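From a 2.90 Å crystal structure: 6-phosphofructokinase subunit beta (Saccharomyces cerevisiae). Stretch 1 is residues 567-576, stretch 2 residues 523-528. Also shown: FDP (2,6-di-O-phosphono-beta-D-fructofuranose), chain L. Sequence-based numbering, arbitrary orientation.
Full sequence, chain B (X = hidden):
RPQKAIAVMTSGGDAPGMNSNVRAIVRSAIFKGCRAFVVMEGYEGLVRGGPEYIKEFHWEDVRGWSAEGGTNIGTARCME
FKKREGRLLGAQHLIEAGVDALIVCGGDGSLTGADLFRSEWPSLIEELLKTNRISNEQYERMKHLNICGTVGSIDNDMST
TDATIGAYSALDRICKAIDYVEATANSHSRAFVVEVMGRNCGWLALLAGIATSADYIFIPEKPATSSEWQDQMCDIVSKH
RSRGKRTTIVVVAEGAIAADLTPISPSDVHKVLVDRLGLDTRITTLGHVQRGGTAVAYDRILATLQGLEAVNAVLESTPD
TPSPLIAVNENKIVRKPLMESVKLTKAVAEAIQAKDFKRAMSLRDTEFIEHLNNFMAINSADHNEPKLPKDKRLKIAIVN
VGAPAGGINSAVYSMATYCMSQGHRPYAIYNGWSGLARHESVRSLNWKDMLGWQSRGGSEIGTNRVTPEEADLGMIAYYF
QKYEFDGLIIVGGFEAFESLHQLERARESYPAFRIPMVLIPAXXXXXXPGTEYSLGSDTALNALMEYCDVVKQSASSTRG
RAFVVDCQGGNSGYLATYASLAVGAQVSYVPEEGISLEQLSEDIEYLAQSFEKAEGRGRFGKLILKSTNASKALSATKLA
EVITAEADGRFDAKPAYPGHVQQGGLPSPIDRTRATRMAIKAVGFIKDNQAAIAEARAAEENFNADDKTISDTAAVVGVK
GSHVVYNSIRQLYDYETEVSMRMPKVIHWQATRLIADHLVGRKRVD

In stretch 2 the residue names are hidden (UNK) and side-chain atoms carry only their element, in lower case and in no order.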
# COMPACT_ATOMS: atom_id res chain seq x y z
N CYS B 567 15.55 6.85 1.05
CA CYS B 567 16.70 7.13 0.16
C CYS B 567 16.67 6.30 -1.11
O CYS B 567 16.10 5.23 -1.11
CB CYS B 567 18.00 6.85 0.88
SG CYS B 567 18.20 7.89 2.29
N GLN B 568 17.28 6.80 -2.18
CA GLN B 568 17.29 6.07 -3.44
C GLN B 568 18.48 5.18 -3.58
O GLN B 568 19.28 5.06 -2.65
CB GLN B 568 17.23 7.03 -4.62
CG GLN B 568 15.82 7.47 -4.94
CD GLN B 568 15.71 8.36 -6.16
OE1 GLN B 568 14.65 8.89 -6.47
NE2 GLN B 568 16.83 8.54 -6.85
N GLY B 569 18.59 4.53 -4.73
CA GLY B 569 19.72 3.68 -4.95
C GLY B 569 19.35 2.25 -5.22
O GLY B 569 20.21 1.37 -5.19
N GLY B 570 18.08 1.97 -5.48
CA GLY B 570 17.71 0.59 -5.75
C GLY B 570 18.26 -0.42 -4.75
O GLY B 570 17.97 -0.37 -3.54
N ASN B 571 19.05 -1.37 -5.22
CA ASN B 571 19.58 -2.35 -4.31
C ASN B 571 20.96 -1.99 -3.79
O ASN B 571 21.61 -2.80 -3.10
CB ASN B 571 19.65 -3.72 -4.98
CG ASN B 571 18.29 -4.29 -5.30
OD1 ASN B 571 17.38 -4.23 -4.48
ND2 ASN B 571 18.16 -4.87 -6.46
N SER B 572 21.42 -0.79 -4.14
CA SER B 572 22.73 -0.33 -3.70
C SER B 572 22.66 0.66 -2.54
O SER B 572 22.05 1.73 -2.66
CB SER B 572 23.47 0.33 -4.85
OG SER B 572 24.63 0.97 -4.35
N GLY B 573 23.30 0.29 -1.44
CA GLY B 573 23.33 1.14 -0.26
C GLY B 573 24.39 2.23 -0.31
O GLY B 573 24.64 2.95 0.66
N TYR B 574 25.01 2.37 -1.47
CA TYR B 574 26.03 3.37 -1.62
C TYR B 574 25.58 4.78 -1.18
O TYR B 574 26.20 5.39 -0.30
CB TYR B 574 26.51 3.42 -3.07
CG TYR B 574 27.53 4.49 -3.29
CD1 TYR B 574 28.86 4.32 -2.91
CD2 TYR B 574 27.17 5.68 -3.90
CE1 TYR B 574 29.80 5.31 -3.12
CE2 TYR B 574 28.08 6.67 -4.12
CZ TYR B 574 29.40 6.49 -3.74
OH TYR B 574 30.30 7.48 -4.04
N LEU B 575 24.51 5.28 -1.79
CA LEU B 575 24.01 6.61 -1.47
C LEU B 575 23.61 6.80 -0.01
O LEU B 575 23.98 7.78 0.63
CB LEU B 575 22.84 6.96 -2.38
CG LEU B 575 22.16 8.32 -2.17
CD1 LEU B 575 23.10 9.52 -2.32
CD2 LEU B 575 21.04 8.42 -3.18
N ALA B 576 22.84 5.86 0.53
CA ALA B 576 22.43 5.97 1.92
C ALA B 576 23.65 5.99 2.85
O ALA B 576 23.71 6.77 3.80
CB ALA B 576 21.52 4.81 2.27
N UNK B 523 24.47 6.90 -12.92
CA UNK B 523 23.26 6.66 -12.15
C UNK B 523 23.64 7.09 -10.75
O UNK B 523 24.70 6.74 -10.28
o UNK B 523 22.28 4.89 -10.86
c UNK B 523 24.17 4.35 -12.18
c UNK B 523 22.92 5.19 -12.10
N UNK B 524 22.78 7.87 -10.08
CA UNK B 524 23.08 8.34 -8.72
C UNK B 524 23.23 7.17 -7.73
O UNK B 524 23.78 7.34 -6.64
c UNK B 524 20.51 8.80 -8.29
c UNK B 524 19.49 9.96 -8.23
c UNK B 524 20.30 7.91 -7.10
c UNK B 524 21.97 9.31 -8.25
N UNK B 525 22.78 5.99 -8.14
CA UNK B 525 22.85 4.81 -7.31
C UNK B 525 24.21 4.15 -7.26
O UNK B 525 24.52 3.44 -6.30
o UNK B 525 20.63 4.39 -8.01
c UNK B 525 21.86 3.78 -7.79
N UNK B 526 25.01 4.34 -8.30
CA UNK B 526 26.35 3.75 -8.40
C UNK B 526 26.24 2.22 -8.34
O UNK B 526 26.99 1.54 -7.63
o UNK B 526 29.17 4.38 -8.66
c UNK B 526 28.71 4.09 -7.55
n UNK B 526 29.46 3.60 -6.57
c UNK B 526 27.23 4.27 -7.26
N UNK B 527 25.29 1.69 -9.12
CA UNK B 527 25.03 0.25 -9.17
C UNK B 527 25.55 -0.46 -10.42
O UNK B 527 25.29 -1.66 -10.62
c UNK B 527 22.70 0.56 -10.20
c UNK B 527 23.52 -0.02 -9.04
o UNK B 527 22.89 1.71 -10.61
n UNK B 527 21.78 -0.23 -10.72
N UNK B 528 26.26 0.27 -11.26
CA UNK B 528 26.78 -0.32 -12.48
C UNK B 528 28.15 -0.93 -12.27
O UNK B 528 29.11 -0.23 -11.96
c UNK B 528 26.88 0.72 -13.57
c UNK B 528 25.50 1.23 -13.90
c UNK B 528 27.53 0.11 -14.80
P1 FDP L . 18.52 3.13 -10.89
O1P FDP L . 18.84 2.51 -12.19
O2P FDP L . 19.76 3.98 -10.33
O3P FDP L . 18.20 2.02 -9.76
O1 FDP L . 16.87 5.13 -7.43
C1 FDP L . 17.16 4.26 -8.53
C2 FDP L . 16.86 4.96 -9.86
O2 FDP L . 17.28 4.15 -10.97
C3 FDP L . 17.52 6.34 -9.88
O3 FDP L . 18.57 6.32 -10.86
C4 FDP L . 16.39 7.24 -10.36
O4 FDP L . 16.58 8.54 -9.79
C5 FDP L . 15.21 6.54 -9.69
O5 FDP L . 15.45 5.16 -9.99
C6 FDP L . 13.84 6.93 -10.25
O6 FDP L . 13.68 6.45 -11.59
P2 FDP L . 12.22 6.34 -12.26
O4P FDP L . 12.26 5.59 -13.53
O5P FDP L . 11.25 5.65 -11.18
O6P FDP L . 11.71 7.85 -12.43

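Position 523 carries three side-chain atoms, a carbon bearing one oxygen and one carbon. This is the branched pattern of threonine, since valine would have two carbons there. None of these atoms touches stretch 1. The oxygen instead lies near the sugar phosphate, and with the residue named Thr523 its OG1 donates a hydrogen bond to FDP O2P at 2.7 Å. The same OG1 accepts a hydrogen bond from the backbone N of position 525, 3.0 Å away, so one hydroxyl both binds the phosphate and steadies the type I turn that begins here. The backbone of that turn is closed by N of position 526 donating to Thr523 O at 3.1 Å.

Position 524 has four carbons, forked at the second, and no polar atom. Its CA-to-CB bond points sideways, yet the end of the side chain comes nearer to stretch 1: one branch carbon lies 4.0 Å from Leu575 CD2, an apolar contact with the helix, and the other packs against the end of the Gln568 side chain. The residue is a leucine. That second methyl, Leu524 CD2, also lies 3.6 Å from FDP O4. A branched apolar side chain suits a buried site that borders both a helix leucine and the sugar.

Position 525 shows one carbon and then one oxygen, and the oxygen sits 3.3 Å from Gly569 CA. This is serine. Ser525 OG donates a hydrogen bond to FDP O2P at 2.5 Å, so this phosphate oxygen receives two hydroxyl groups from the turn. The short side chain fits where the backbones come close, with Gly569 CA only 4.1 Å from Ser525 CA. Its carbonyl matters too, because Ser572 OG donates to Ser525 O at 3.1 Å.

At position 526 two carbons are followed by one oxygen and one nitrogen on the second. CB lies 3.6 Å from Tyr574 CD2 and makes an off-centre CH-pi contact, 4.1 Å from the ring centroid, while the nitrogen lies over one face of the ring. The terminal amide identifies asparagine. Positive phi, 60°, with psi 46°, is a left-handed conformation that asparagine tolerates well. Both amide atoms of Asn526 are hydrogen-bonded elsewhere in the structure.

Position 527 repeats the count of two carbons, one oxygen and one nitrogen. Its CB approaches Ser572 CB at 4.2 Å, a looser contact. It is again asparagine. Asn527 ND2 is hydrogen-bonded elsewhere in the structure, which gives the buried amide a partner.

Position 528 has three carbons, one bearing the other two, and none reaches stretch 1: valine. The apolar side chain of Val528 is suited to a buried site.

The contact joins two turns beside a ligand. Gly569 N donates to FDP O1 at 3.3 Å, and its turn is closed by Ser572 N donating to Gly569 O at 2.7 Å. Ser572 OG, which accepts from Tyr574 N at 3.2 Å, links the start of the helix to Ser525 O, while Leu575 and Tyr574 add packing against Leu524 and Asn526.

Stretch 2 523-528: TLSNNV
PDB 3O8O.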